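Local coordinates for predicted ATPase involved in replication control, Cdc46/Mcm family (Methanopyrus kandleri AV19, PDB 3F8T), which probably binds ATP and single-stranded DNA and may act as a DNA helicase in archaeal replication, at residues Thr30-Glu35 with Ala67-Thr72; Gln43-Arg48 with Lys53-Asp58; Val186-Asp189 with Glu195-Glu198; Ser231-Asn236 with His462-Leu467. The protein carries 2 engineered substitutions. All coordinates share one frame; numbering follows the deposited sequence.

Contact 1: residues Thr30-Glu35 with Ala67-Thr72; sequences TRVLIE and ASWIAT
Next to Trp69 and Ile70, the two residues that meet Val32, the carbonyl oxygen Ser68 O is gripped twice by one residue: Thr72 N bonds to it at 2.9 Å as in any helix, and Thr72 OG1 adds a second bond at 3.2 Å. The hydroxyl comes in from above the carbonyl plane, 37° out of it, and keeps the threonine's polar group on its own helix. Across the gap the contact is wholly apolar. Both methyls of Val32 bear on one corner of the Trp69 indole, CG2 lying 3.9 Å and CG1 4.0 Å from CZ3, and the two side chains cross at about a right angle. The valine suits the site because its CG1, anti to the backbone N (chi1 172°), also comes within 4.2 Å of Ile70 CG1, letting one short branched residue serve two neighbours. Helices 30-37 and 64-72 are thereby joined in the N-terminal domain; helix 74-88 packs on Ile70 through Val77, and His73 stacks on Trp69. Arg31 and Glu35 pair along helix 30-37, NH2 to OE2 3.0 Å. With only carbon meeting carbon between the segments, the contact supplies close packing without a directed bond and probably tolerates small shifts.

Contact 2: residues Gln43-Arg48 with Lys53-Asp58; sequences QRSLAR and KPVVLD. Engineered in segment 43-48: Ala47 (natural residue Arg).
The guanidinium of Arg48 meets the Lys53 chain at a slant, its NH2 standing 4.4 Å from Lys53 CG. These two long, exposed side chains touch through the lysine's aliphatic part, while the like charges stay further apart, Arg48 NH2 to Lys53 NZ being 5.5 Å. Further in, the contact turns polar and precise: Val56 N donates to Ser45 OG at 2.8 Å, nearly straight at 168°. With chi1 at 64°, OG sits between the backbone N and the carbonyl carbon, from where it can turn its one hydrogen toward Ser41 O or Phe42 O while accepting from Val56 N. Helix 43-47 and strand 55-58 form a helix-turn-strand unit of the N-terminal domain and run antiparallel, at 174°, with axes 6.6 Å apart. Strand 96-99 pairs in parallel with one edge of strand 55-58 through Val55 and Leu57; on the other edge, serines of the helix answer the backbone, Ser45 taking Val56 N and Ser41 OG taking Asp58 N. An alanine at Ser45 would remove the hydroxyl and would probably leave Val56 N without its acceptor. The branches of Val55 serve two partners: CG1 lies 3.4 Å from Ser45 OG, and CG2 packs at 3.9 Å on Leu46 CD1; Val85 of helix 74-88 touches both Leu46 and Val55. At the turn end, a water donates to Ser45 O at 2.6 Å and, weakly, to Lys53 O.

Contact 3: residues Val186-Asp189 with Glu195-Glu198; sequences VHPD and EFRE
This is a small buried apolar contact in which Val186 and Pro188, on the loop that follows strand 176-180, close on Phe196 of helix 190-201. The loop leads into that helix, and its last residue, Asp189, is the N-cap: OD1 bonds to Glu192 N, answering a first-turn amide that lacks a carbonyl partner. The chain turns sharply at the cap, and the loop just ahead of it packs against the second turn of the helix. Phe196 suits the place because its long apolar side chain covers much of the 8.8 Å between its own CA and Pro188 CA; CG, anti to the carbonyl carbon (chi1 -73°), sends the ring toward the loop. Proline offers a rigid, apolar surface with no amide hydrogen to bury. The two side chains cross at about a right angle. Helix 396-409 completes the surroundings, with Tyr405 meeting both Pro188 and the Phe196 ring, Leu398 touching Phe196, and Arg401 lying against Val186. A single phenyl corner does the touching: CE2 lies 3.9 Å from both CB and CG of Pro188, while Val186 CG1 stands at the ring's edge, near its plane, 4.4 Å from the same CE2.

Contact 4: residues Ser231-Asn236 with His462-Leu467; sequences SCVGKN and HARMRL
The C-terminal end of helix 449-465, in the AAA-lid region, is tied here to the loop between helix 219-229 and strand 242-245 of the P-loop region, Arg464 reaching out to Ser231 and Val233. The helix closes in a Schellman motif: Leu467, with positive phi (54°), is its C-prime residue, and Leu467 N bonds to Arg464 O at 2.9 Å. The Arg464 chain leaves this last turn extended and then bends at chi3 (-89°), laying the guanidinium against the loop. Val233 CG1 covers one face, 3.9 Å above the plane and offset toward the rim; it stands 4.1 Å from both NE and CZ of Arg464. An aliphatic methyl is apt there, since the faces of a guanidinium are poor at hydrogen bonding. The polar rim is used instead: NE bonds to Phe230 O, and NH1 makes a salt bridge with Glu238. A leucine in place of Arg464 would probably cost Glu238 its salt bridge, leave Phe230 O short of a donor and uncover the Val233 methyl. On the loop, Cys232 centres an inverse gamma turn, its Val233 N to Ser231 O bond weak at 2.8 Å. Ser231 OG bonds with Gln228 O and takes the hydrogen of Leu240 N; the nearest approach to Arg464 NH2 is from the backbone carbon Ser231 CA, at 3.4 Å, with CB at 4.0 Å.

Contacts 1, 3 and 4 are buried, whereas contact 2 lies at the surface and alone has a direct hydrogen bond and a water between its segments. Contacts 1 and 2 share the N-terminal domain, their centres about 16 Å apart, and helix 74-88 packs on both. Contacts 3 and 4 lie on the ATPase side, their centres about 39 Å (contact 3) and 46 Å (contact 4) from that of contact 1, and helix 396-409 flanks both. These two also touch, through Arg197 NH2 and Leu467 CD1 at 3.8 Å. Contacts 1 and 3 are purely apolar, whereas contact 4 buries a charged group whose bonds go to residues bordering its loop.

Contact 1: residues Thr30-Glu35 with Ala67-Thr72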
# COMPACT_ATOMS: atom_id res chain seq x y z
N THR A 30 6.12 15.56 -42.65
CA THR A 30 5.09 16.60 -42.57
C THR A 30 3.71 16.07 -42.15
O THR A 30 3.02 16.69 -41.34
CB THR A 30 4.99 17.43 -43.89
OG1 THR A 30 6.26 18.05 -44.14
CG2 THR A 30 3.95 18.52 -43.76
N ARG A 31 3.31 14.91 -42.67
CA ARG A 31 2.00 14.34 -42.35
C ARG A 31 1.80 14.08 -40.84
O ARG A 31 0.69 14.25 -40.31
CB ARG A 31 1.69 13.09 -43.19
CG ARG A 31 2.65 11.93 -43.03
CD ARG A 31 2.11 10.63 -43.69
NE ARG A 31 0.98 10.06 -42.94
CZ ARG A 31 1.09 9.39 -41.79
NH1 ARG A 31 2.28 9.20 -41.23
NH2 ARG A 31 0.00 8.92 -41.19
N VAL A 32 2.86 13.68 -40.14
CA VAL A 32 2.81 13.51 -38.69
C VAL A 32 2.27 14.77 -38.03
O VAL A 32 1.30 14.69 -37.26
CB VAL A 32 4.19 13.10 -38.08
CG1 VAL A 32 4.16 13.12 -36.53
CG2 VAL A 32 4.60 11.73 -38.57
N LEU A 33 2.86 15.92 -38.35
CA LEU A 33 2.45 17.18 -37.74
C LEU A 33 1.08 17.68 -38.23
O LEU A 33 0.30 18.21 -37.44
CB LEU A 33 3.50 18.28 -37.92
CG LEU A 33 4.69 18.39 -36.95
CD1 LEU A 33 5.30 19.79 -37.04
CD2 LEU A 33 4.30 18.07 -35.49
N ILE A 34 0.81 17.53 -39.52
CA ILE A 34 -0.51 17.87 -40.06
C ILE A 34 -1.61 17.06 -39.36
O ILE A 34 -2.62 17.61 -38.95
CB ILE A 34 -0.59 17.67 -41.60
CG1 ILE A 34 0.34 18.64 -42.32
CG2 ILE A 34 -2.02 17.92 -42.08
CD1 ILE A 34 0.48 18.37 -43.81
N GLU A 35 -1.42 15.75 -39.22
CA GLU A 35 -2.46 14.94 -38.59
C GLU A 35 -2.64 15.28 -37.10
O GLU A 35 -3.77 15.28 -36.59
CB GLU A 35 -2.22 13.45 -38.82
CG GLU A 35 -2.44 13.09 -40.29
CD GLU A 35 -2.09 11.66 -40.63
OE1 GLU A 35 -2.31 10.75 -39.79
OE2 GLU A 35 -1.58 11.44 -41.76
N ALA A 67 -0.27 6.71 -33.84
CA ALA A 67 -0.23 6.89 -32.39
C ALA A 67 1.01 6.18 -31.83
O ALA A 67 1.78 6.73 -31.05
CB ALA A 67 -1.53 6.32 -31.75
N SER A 68 1.20 4.95 -32.28
CA SER A 68 2.34 4.14 -31.90
C SER A 68 3.67 4.78 -32.30
O SER A 68 4.60 4.85 -31.50
CB SER A 68 2.20 2.76 -32.53
OG SER A 68 3.23 1.92 -32.08
N TRP A 69 3.76 5.27 -33.54
CA TRP A 69 4.99 5.91 -34.05
C TRP A 69 5.32 7.14 -33.21
O TRP A 69 6.49 7.39 -32.88
CB TRP A 69 4.79 6.32 -35.51
CG TRP A 69 6.08 6.77 -36.17
CD1 TRP A 69 6.94 5.99 -36.90
CD2 TRP A 69 6.63 8.09 -36.17
NE1 TRP A 69 8.00 6.74 -37.35
CE2 TRP A 69 7.84 8.03 -36.92
CE3 TRP A 69 6.22 9.31 -35.63
CZ2 TRP A 69 8.65 9.16 -37.12
CZ3 TRP A 69 7.02 10.43 -35.83
CH2 TRP A 69 8.23 10.35 -36.57
N ILE A 70 4.29 7.91 -32.88
CA ILE A 70 4.47 9.13 -32.11
C ILE A 70 5.01 8.82 -30.72
O ILE A 70 5.97 9.46 -30.27
CB ILE A 70 3.16 9.97 -32.04
CG1 ILE A 70 2.86 10.57 -33.42
CG2 ILE A 70 3.29 11.09 -31.01
CD1 ILE A 70 1.49 11.25 -33.53
N ALA A 71 4.43 7.82 -30.06
CA ALA A 71 4.90 7.40 -28.73
C ALA A 71 6.35 6.94 -28.81
O ALA A 71 7.18 7.35 -28.01
CB ALA A 71 4.00 6.30 -28.15
N THR A 72 6.66 6.11 -29.81
CA THR A 72 8.04 5.65 -30.00
C THR A 72 9.03 6.80 -30.21
O THR A 72 10.13 6.77 -29.66
CB THR A 72 8.13 4.58 -31.12
OG1 THR A 72 7.36 3.45 -30.70
CG2 THR A 72 9.59 4.13 -31.37

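Contact 2: residues Gln43-Arg48 with Lys53-Asp58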
# COMPACT_ATOMS: atom_id res chain seq x y z
N GLN A 43 -6.48 21.23 -31.31
CA GLN A 43 -7.11 22.50 -31.70
C GLN A 43 -7.76 23.23 -30.53
O GLN A 43 -7.59 24.44 -30.40
CB GLN A 43 -8.13 22.29 -32.82
CG GLN A 43 -7.54 22.08 -34.22
CD GLN A 43 -6.79 23.30 -34.76
OE1 GLN A 43 -7.31 24.42 -34.80
NE2 GLN A 43 -5.56 23.07 -35.22
N ARG A 44 -8.49 22.50 -29.69
CA ARG A 44 -9.18 23.07 -28.52
C ARG A 44 -8.22 23.61 -27.47
O ARG A 44 -8.39 24.74 -26.98
CB ARG A 44 -10.15 22.07 -27.87
CG ARG A 44 -11.28 21.56 -28.75
CD ARG A 44 -11.81 22.59 -29.76
NE ARG A 44 -12.83 23.48 -29.19
CZ ARG A 44 -12.70 24.81 -29.07
NH1 ARG A 44 -11.60 25.43 -29.46
NH2 ARG A 44 -13.70 25.51 -28.54
N SER A 45 -7.20 22.81 -27.13
CA SER A 45 -6.19 23.23 -26.17
C SER A 45 -5.30 24.34 -26.70
O SER A 45 -4.91 25.22 -25.95
CB SER A 45 -5.35 22.04 -25.66
OG SER A 45 -4.59 21.44 -26.70
N LEU A 46 -5.00 24.32 -28.00
CA LEU A 46 -4.20 25.39 -28.60
C LEU A 46 -4.89 26.73 -28.45
O LEU A 46 -4.24 27.75 -28.22
CB LEU A 46 -3.88 25.11 -30.08
CG LEU A 46 -2.74 25.95 -30.67
CD1 LEU A 46 -1.46 25.83 -29.83
CD2 LEU A 46 -2.47 25.57 -32.11
N ALA A 47 -6.22 26.72 -28.55
CA ALA A 47 -7.04 27.92 -28.39
C ALA A 47 -7.06 28.43 -26.95
O ALA A 47 -7.30 29.61 -26.70
CB ALA A 47 -8.46 27.67 -28.89
N ARG A 48 -6.80 27.52 -26.01
CA ARG A 48 -6.87 27.80 -24.57
C ARG A 48 -5.50 28.06 -23.93
O ARG A 48 -5.39 28.06 -22.71
CB ARG A 48 -7.54 26.61 -23.86
CG ARG A 48 -9.03 26.43 -24.11
CD ARG A 48 -9.86 27.12 -23.03
NE ARG A 48 -9.77 26.45 -21.73
CZ ARG A 48 -9.89 27.05 -20.56
NH1 ARG A 48 -10.10 28.36 -20.49
NH2 ARG A 48 -9.80 26.35 -19.44
N LYS A 53 -2.92 26.55 -19.63
CA LYS A 53 -3.16 25.11 -19.78
C LYS A 53 -2.26 24.54 -20.88
O LYS A 53 -2.02 25.20 -21.89
CB LYS A 53 -4.64 24.82 -20.12
CG LYS A 53 -5.64 25.08 -18.99
CD LYS A 53 -6.00 23.81 -18.21
CE LYS A 53 -6.80 24.13 -16.93
NZ LYS A 53 -5.94 24.82 -15.90
N PRO A 54 -1.74 23.32 -20.68
CA PRO A 54 -0.86 22.76 -21.70
C PRO A 54 -1.63 22.40 -22.97
O PRO A 54 -2.83 22.16 -22.92
CB PRO A 54 -0.32 21.48 -21.05
CG PRO A 54 -0.62 21.64 -19.58
CD PRO A 54 -1.89 22.40 -19.54
N VAL A 55 -0.93 22.38 -24.10
CA VAL A 55 -1.52 21.88 -25.32
C VAL A 55 -1.55 20.36 -25.19
O VAL A 55 -0.61 19.76 -24.68
CB VAL A 55 -0.74 22.37 -26.56
CG1 VAL A 55 -1.45 21.96 -27.82
CG2 VAL A 55 -0.63 23.89 -26.52
N VAL A 56 -2.65 19.75 -25.60
CA VAL A 56 -2.88 18.33 -25.35
C VAL A 56 -3.04 17.58 -26.66
O VAL A 56 -3.81 17.98 -27.53
CB VAL A 56 -4.14 18.12 -24.45
CG1 VAL A 56 -4.64 16.69 -24.52
CG2 VAL A 56 -3.84 18.48 -23.00
N LEU A 57 -2.30 16.48 -26.80
CA LEU A 57 -2.51 15.57 -27.92
C LEU A 57 -3.07 14.26 -27.39
O LEU A 57 -2.39 13.55 -26.67
CB LEU A 57 -1.22 15.31 -28.71
CG LEU A 57 -1.26 14.21 -29.80
CD1 LEU A 57 -2.33 14.46 -30.88
CD2 LEU A 57 0.10 14.07 -30.46
N ASP A 58 -4.31 13.96 -27.75
CA ASP A 58 -4.92 12.68 -27.42
C ASP A 58 -4.67 11.73 -28.58
O ASP A 58 -5.27 11.87 -29.67
CB ASP A 58 -6.42 12.82 -27.12
CG ASP A 58 -7.01 11.56 -26.52
OD1 ASP A 58 -6.66 10.47 -27.00
OD2 ASP A 58 -7.83 11.64 -25.58
O HOH W 1 -4.83 25.08 -23.37

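Contact 3: residues Val186-Asp189 with Glu195-Glu198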
# COMPACT_ATOMS: atom_id res chain seq x y z
N VAL A 186 -7.96 -4.06 -8.81
CA VAL A 186 -8.39 -5.24 -9.53
C VAL A 186 -9.78 -4.94 -10.08
O VAL A 186 -10.67 -4.51 -9.36
CB VAL A 186 -8.42 -6.48 -8.58
CG1 VAL A 186 -9.38 -7.54 -9.08
CG2 VAL A 186 -7.03 -7.07 -8.41
N HIS A 187 -9.95 -5.14 -11.38
CA HIS A 187 -11.25 -4.97 -12.02
C HIS A 187 -11.61 -6.32 -12.65
O HIS A 187 -11.21 -6.62 -13.79
CB HIS A 187 -11.22 -3.83 -13.05
CG HIS A 187 -10.87 -2.50 -12.46
ND1 HIS A 187 -11.72 -1.81 -11.62
CD2 HIS A 187 -9.76 -1.73 -12.58
CE1 HIS A 187 -11.15 -0.67 -11.25
NE2 HIS A 187 -9.96 -0.61 -11.82
N PRO A 188 -12.34 -7.16 -11.88
CA PRO A 188 -12.66 -8.52 -12.30
C PRO A 188 -13.66 -8.52 -13.44
O PRO A 188 -14.53 -7.64 -13.51
CB PRO A 188 -13.30 -9.13 -11.05
CG PRO A 188 -13.86 -7.97 -10.30
CD PRO A 188 -12.92 -6.83 -10.56
N ASP A 189 -13.52 -9.49 -14.34
CA ASP A 189 -14.52 -9.74 -15.37
C ASP A 189 -15.67 -10.56 -14.79
O ASP A 189 -15.61 -10.95 -13.61
CB ASP A 189 -13.88 -10.40 -16.62
CG ASP A 189 -13.39 -11.83 -16.39
OD1 ASP A 189 -13.85 -12.55 -15.47
OD2 ASP A 189 -12.52 -12.25 -17.19
N GLU A 195 -16.59 -15.95 -9.33
CA GLU A 195 -15.74 -16.69 -8.37
C GLU A 195 -15.73 -15.97 -7.03
O GLU A 195 -15.86 -16.60 -5.98
CB GLU A 195 -14.29 -16.81 -8.86
CG GLU A 195 -14.06 -17.58 -10.15
CD GLU A 195 -12.56 -17.80 -10.39
OE1 GLU A 195 -11.97 -18.71 -9.75
OE2 GLU A 195 -11.97 -17.05 -11.19
N PHE A 196 -15.55 -14.65 -7.08
CA PHE A 196 -15.54 -13.80 -5.87
C PHE A 196 -16.83 -13.98 -5.08
O PHE A 196 -16.80 -14.21 -3.88
CB PHE A 196 -15.35 -12.33 -6.24
CG PHE A 196 -13.95 -11.95 -6.69
CD1 PHE A 196 -12.93 -12.89 -6.83
CD2 PHE A 196 -13.67 -10.62 -7.01
CE1 PHE A 196 -11.66 -12.50 -7.25
CE2 PHE A 196 -12.42 -10.22 -7.46
CZ PHE A 196 -11.40 -11.16 -7.57
N ARG A 197 -17.97 -13.87 -5.77
CA ARG A 197 -19.25 -14.00 -5.08
C ARG A 197 -19.41 -15.37 -4.44
O ARG A 197 -19.90 -15.47 -3.32
CB ARG A 197 -20.44 -13.67 -5.99
CG ARG A 197 -21.80 -13.70 -5.26
CD ARG A 197 -21.83 -12.77 -4.02
NE ARG A 197 -21.43 -11.39 -4.32
CZ ARG A 197 -21.16 -10.48 -3.38
NH1 ARG A 197 -21.26 -10.80 -2.10
NH2 ARG A 197 -20.80 -9.25 -3.72
N GLU A 198 -18.97 -16.42 -5.14
CA GLU A 198 -19.00 -17.77 -4.58
C GLU A 198 -18.12 -17.89 -3.34
O GLU A 198 -18.54 -18.50 -2.35
CB GLU A 198 -18.59 -18.80 -5.63
CG GLU A 198 -19.71 -19.05 -6.66
CD GLU A 198 -19.23 -19.87 -7.84
OE1 GLU A 198 -18.44 -20.81 -7.62
OE2 GLU A 198 -19.66 -19.57 -8.98

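Contact 4: residues Ser231-Asn236 with His462-Leu467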
# COMPACT_ATOMS: atom_id res chain seq x y z
N SER A 231 -7.71 -6.10 7.04
CA SER A 231 -7.74 -4.81 7.75
C SER A 231 -6.84 -3.78 7.09
O SER A 231 -6.70 -2.66 7.59
CB SER A 231 -7.33 -5.00 9.21
OG SER A 231 -5.93 -5.07 9.31
N CYS A 232 -6.20 -4.15 5.99
CA CYS A 232 -5.25 -3.28 5.30
C CYS A 232 -5.94 -2.12 4.55
O CYS A 232 -6.12 -2.17 3.35
CB CYS A 232 -4.40 -4.10 4.33
SG CYS A 232 -3.13 -5.07 5.14
N VAL A 233 -6.33 -1.09 5.28
CA VAL A 233 -7.00 0.06 4.66
C VAL A 233 -6.40 1.36 5.17
O VAL A 233 -5.73 1.36 6.20
CB VAL A 233 -8.55 0.04 4.87
CG1 VAL A 233 -9.19 -1.29 4.41
CG2 VAL A 233 -8.90 0.30 6.29
N GLY A 234 -6.63 2.46 4.46
CA GLY A 234 -6.07 3.78 4.81
C GLY A 234 -6.57 4.35 6.13
O GLY A 234 -5.79 4.93 6.90
N LYS A 235 -7.87 4.18 6.38
CA LYS A 235 -8.51 4.65 7.62
C LYS A 235 -7.77 4.14 8.86
O LYS A 235 -7.73 2.94 9.14
CB LYS A 235 -10.00 4.26 7.63
CG LYS A 235 -10.84 4.87 8.76
CD LYS A 235 -12.33 4.52 8.59
CE LYS A 235 -13.12 4.67 9.90
NZ LYS A 235 -14.40 3.88 9.87
N ASN A 236 -7.20 5.09 9.59
CA ASN A 236 -6.20 4.83 10.63
C ASN A 236 -6.60 3.80 11.68
O ASN A 236 -5.82 2.89 12.01
CB ASN A 236 -5.81 6.18 11.27
CG ASN A 236 -5.33 6.04 12.71
OD1 ASN A 236 -4.38 5.31 13.00
ND2 ASN A 236 -5.99 6.76 13.62
N HIS A 462 -13.75 -9.00 9.06
CA HIS A 462 -14.53 -10.14 8.63
C HIS A 462 -15.68 -9.70 7.69
O HIS A 462 -16.01 -10.40 6.74
CB HIS A 462 -15.06 -10.97 9.80
CG HIS A 462 -15.76 -12.21 9.36
ND1 HIS A 462 -15.09 -13.28 8.78
CD2 HIS A 462 -17.07 -12.54 9.34
CE1 HIS A 462 -15.96 -14.22 8.46
NE2 HIS A 462 -17.17 -13.80 8.79
N ALA A 463 -16.27 -8.53 7.95
CA ALA A 463 -17.31 -8.02 7.05
C ALA A 463 -16.71 -7.73 5.66
O ALA A 463 -17.33 -8.05 4.63
CB ALA A 463 -17.99 -6.77 7.64
N ARG A 464 -15.50 -7.17 5.60
CA ARG A 464 -14.82 -7.01 4.30
C ARG A 464 -14.63 -8.35 3.58
O ARG A 464 -14.79 -8.46 2.36
CB ARG A 464 -13.46 -6.29 4.46
CG ARG A 464 -13.62 -4.86 4.94
CD ARG A 464 -12.36 -4.00 4.83
NE ARG A 464 -11.62 -4.15 6.05
CZ ARG A 464 -11.64 -3.31 7.07
NH1 ARG A 464 -12.31 -2.17 7.03
NH2 ARG A 464 -10.93 -3.62 8.13
N MET A 465 -14.31 -9.38 4.37
CA MET A 465 -14.09 -10.74 3.85
C MET A 465 -15.35 -11.35 3.25
O MET A 465 -15.27 -12.28 2.42
CB MET A 465 -13.59 -11.62 4.99
CG MET A 465 -12.79 -12.81 4.59
SD MET A 465 -12.21 -13.59 6.12
CE MET A 465 -10.54 -13.01 6.24
N ARG A 466 -16.51 -10.84 3.67
CA ARG A 466 -17.81 -11.27 3.15
C ARG A 466 -18.28 -10.31 2.06
O ARG A 466 -19.44 -10.39 1.62
CB ARG A 466 -18.87 -11.26 4.26
CG ARG A 466 -18.72 -12.29 5.36
CD ARG A 466 -19.96 -12.32 6.27
NE ARG A 466 -20.18 -11.05 6.97
CZ ARG A 466 -21.08 -10.13 6.62
NH1 ARG A 466 -21.89 -10.34 5.58
NH2 ARG A 466 -21.19 -9.01 7.31
N LEU A 467 -17.39 -9.41 1.65
CA LEU A 467 -17.69 -8.33 0.70
C LEU A 467 -18.89 -7.50 1.16
O LEU A 467 -19.77 -7.15 0.37
CB LEU A 467 -17.93 -8.90 -0.72
CG LEU A 467 -16.82 -9.74 -1.37
CD1 LEU A 467 -17.28 -10.22 -2.74
CD2 LEU A 467 -15.52 -8.93 -1.51